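Local coordinates for galactose mutarotase related enzyme (Lactobacillus casei, PDB 3Q1N), which probably binds carbohydrate and, as a member of the aldose 1-epimerase family, may interconvert the anomers of a sugar, at residues L202-L207 against P244-A249. Sequence-based numbering, arbitrary orientation. Where two conformers were deposited one is given.
Sequences LLDGGL and PEHKKA
Two beta turns meet where Asp204 packs against Glu245 and His246: a type I turn, Leu203 to Gly206, which leads from helix 200-203 into strand 208-210, and a type II turn, Pro244 to Lys247, in the loop joining the antiparallel strands 238-242 and 251-258. In this beta-rich galactose mutarotase-like fold the two connections meet beside the paired strands 208-210 and 238-242 of an antiparallel sheet. Asp204 is the chief link. Its CG lies beside the backbone N and anti to the carbonyl carbon, and OD1 accepts a hydrogen bond from His246 N at 3.1 Å. The N-H points well at the oxygen, with an angle of 160°, but reaches it from above the carboxylate plane. The short aspartate arm suits turns whose backbones run this close, the CA atoms of Asp204 and Glu245 being 4.4 Å apart. The carboxylate also stacks on the imidazole, the two planes 30° apart, while Asp204 CB makes a CH-pi contact over the ring face, 4.2 Å from its centroid. Water 1 donates to OD2 of Asp204 and, weakly, to Lys247 O, a second link to the same turn. In the type I turn, Gly206 N donates a hydrogen bond to Leu203 O; Gly206 has a positive phi, and a CB would be jammed against the preceding carbonyl oxygen, so glycine fits. The buried Leu203 side chain touches Val208, Ile241 and Phe156, and a leucine suits this largely apolar surrounding. The longer Glu245 passes its CB 3.5 Å from Asp204 O. In the conformer given here, one of two, it bends at chi2, its OE1 weakly bonded to Trp242 NE1; OE2 lies 3.9 Å from Gly206 CA and takes a hydrogen bond from water 2, which in turn accepts one from Leu207 N at 3.1 Å.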
loop_
_atom_site.group_PDB
_atom_site.type_symbol
_atom_site.label_atom_id
_atom_site.label_comp_id
_atom_site.label_asym_id
_atom_site.label_seq_id
_atom_site.Cartn_x
_atom_site.Cartn_y
_atom_site.Cartn_z
ATOM N N LEU A 202 -5.682 -5.191 -18.651
ATOM C CA LEU A 202 -5.612 -3.959 -17.869
ATOM C C LEU A 202 -4.225 -3.809 -17.212
ATOM O O LEU A 202 -3.581 -2.748 -17.300
ATOM C CB LEU A 202 -6.682 -3.953 -16.770
ATOM C CG LEU A 202 -6.674 -2.754 -15.786
ATOM C CD1 LEU A 202 -7.003 -1.430 -16.493
ATOM C CD2 LEU A 202 -7.588 -3.012 -14.564
ATOM N N LEU A 203 -3.777 -4.848 -16.520
ATOM C CA LEU A 203 -2.642 -4.657 -15.581
ATOM C C LEU A 203 -1.245 -4.765 -16.206
ATOM O O LEU A 203 -0.266 -4.338 -15.594
ATOM C CB LEU A 203 -2.781 -5.604 -14.374
ATOM C CG LEU A 203 -4.022 -5.312 -13.523
ATOM C CD1 LEU A 203 -4.277 -6.462 -12.565
ATOM C CD2 LEU A 203 -3.907 -3.944 -12.777
ATOM N N ASP A 204 -1.149 -5.324 -17.399
ATOM C CA ASP A 204 0.155 -5.552 -18.031
ATOM C C ASP A 204 0.875 -4.271 -18.361
ATOM O O ASP A 204 2.103 -4.283 -18.503
ATOM C CB ASP A 204 0.015 -6.445 -19.278
ATOM C CG ASP A 204 -0.035 -7.936 -18.932
ATOM O OD1 ASP A 204 0.190 -8.289 -17.768
ATOM O OD2 ASP A 204 -0.331 -8.775 -19.804
ATOM N N GLY A 205 0.141 -3.162 -18.444
ATOM C CA GLY A 205 0.717 -1.840 -18.684
ATOM C C GLY A 205 1.206 -1.122 -17.437
ATOM O O GLY A 205 1.575 0.068 -17.492
ATOM N N GLY A 206 1.184 -1.810 -16.297
ATOM C CA GLY A 206 1.673 -1.233 -15.068
ATOM C C GLY A 206 0.592 -0.941 -14.075
ATOM O O GLY A 206 -0.614 -1.136 -14.331
ATOM N N LEU A 207 1.039 -0.479 -12.920
ATOM C CA LEU A 207 0.158 -0.139 -11.817
ATOM C C LEU A 207 -1.011 0.805 -12.242
ATOM O O LEU A 207 -0.827 1.719 -13.062
ATOM C CB LEU A 207 0.982 0.493 -10.696
ATOM C CG LEU A 207 1.537 1.913 -10.845
ATOM C CD1 LEU A 207 2.167 2.324 -9.524
ATOM C CD2 LEU A 207 2.550 2.067 -12.016
ATOM N N PRO A 244 2.320 -8.497 -11.255
ATOM C CA PRO A 244 3.508 -8.527 -12.111
ATOM C C PRO A 244 3.175 -8.573 -13.608
ATOM O O PRO A 244 2.431 -9.457 -14.089
ATOM C CB PRO A 244 4.201 -9.814 -11.683
ATOM C CG PRO A 244 3.887 -9.913 -10.196
ATOM C CD PRO A 244 2.465 -9.374 -10.074
ATOM N N GLU A 245 3.773 -7.615 -14.321
ATOM C CA GLU A 245 3.456 -7.360 -15.713
ATOM C C GLU A 245 4.001 -8.478 -16.604
ATOM O O GLU A 245 5.125 -8.952 -16.418
ATOM C CB GLU A 245 4.018 -6.005 -16.143
ATOM C CG GLU A 245 3.556 -4.819 -15.285
ATOM C CD GLU A 245 4.634 -4.295 -14.338
ATOM O OE1 GLU A 245 5.053 -5.021 -13.400
ATOM O OE2 GLU A 245 5.058 -3.139 -14.529
ATOM N N HIS A 246 3.183 -8.912 -17.555
ATOM C CA HIS A 246 3.527 -9.976 -18.509
ATOM C C HIS A 246 3.869 -11.312 -17.861
ATOM O O HIS A 246 4.538 -12.133 -18.448
ATOM C CB HIS A 246 4.624 -9.483 -19.482
ATOM C CG HIS A 246 4.233 -8.236 -20.209
ATOM N ND1 HIS A 246 3.285 -8.232 -21.214
ATOM C CD2 HIS A 246 4.600 -6.943 -20.028
ATOM C CE1 HIS A 246 3.097 -6.990 -21.628
ATOM N NE2 HIS A 246 3.882 -6.189 -20.925
ATOM N N LYS A 247 3.406 -11.515 -16.627
ATOM C CA LYS A 247 3.534 -12.787 -15.926
ATOM C C LYS A 247 2.124 -13.256 -15.582
ATOM O O LYS A 247 1.163 -12.504 -15.739
ATOM C CB LYS A 247 4.359 -12.631 -14.652
ATOM C CG LYS A 247 5.653 -11.838 -14.828
ATOM C CD LYS A 247 6.701 -12.301 -13.813
ATOM C CE LYS A 247 8.065 -11.615 -14.003
ATOM N NZ LYS A 247 8.921 -11.734 -12.789
ATOM N N LYS A 248 2.004 -14.489 -15.137
ATOM C CA LYS A 248 0.724 -15.054 -14.721
ATOM C C LYS A 248 0.742 -15.301 -13.187
ATOM O O LYS A 248 0.567 -16.437 -12.732
ATOM C CB LYS A 248 0.460 -16.358 -15.496
ATOM C CG LYS A 248 0.661 -16.268 -17.036
ATOM C CD LYS A 248 -0.608 -16.558 -17.846
ATOM C CE LYS A 248 -0.278 -17.151 -19.251
ATOM N NZ LYS A 248 -0.563 -18.642 -19.457
ATOM N N ALA A 249 0.927 -14.241 -12.401
ATOM C CA ALA A 249 0.986 -14.385 -10.962
ATOM C C ALA A 249 -0.414 -14.678 -10.429
ATOM O O ALA A 249 -1.374 -14.067 -10.887
ATOM C CB ALA A 249 1.535 -13.130 -10.309
HETATM O O HOH W 1 0.256 -11.240 -18.706
HETATM O O HOH W 2 3.963 -1.235 -12.314
#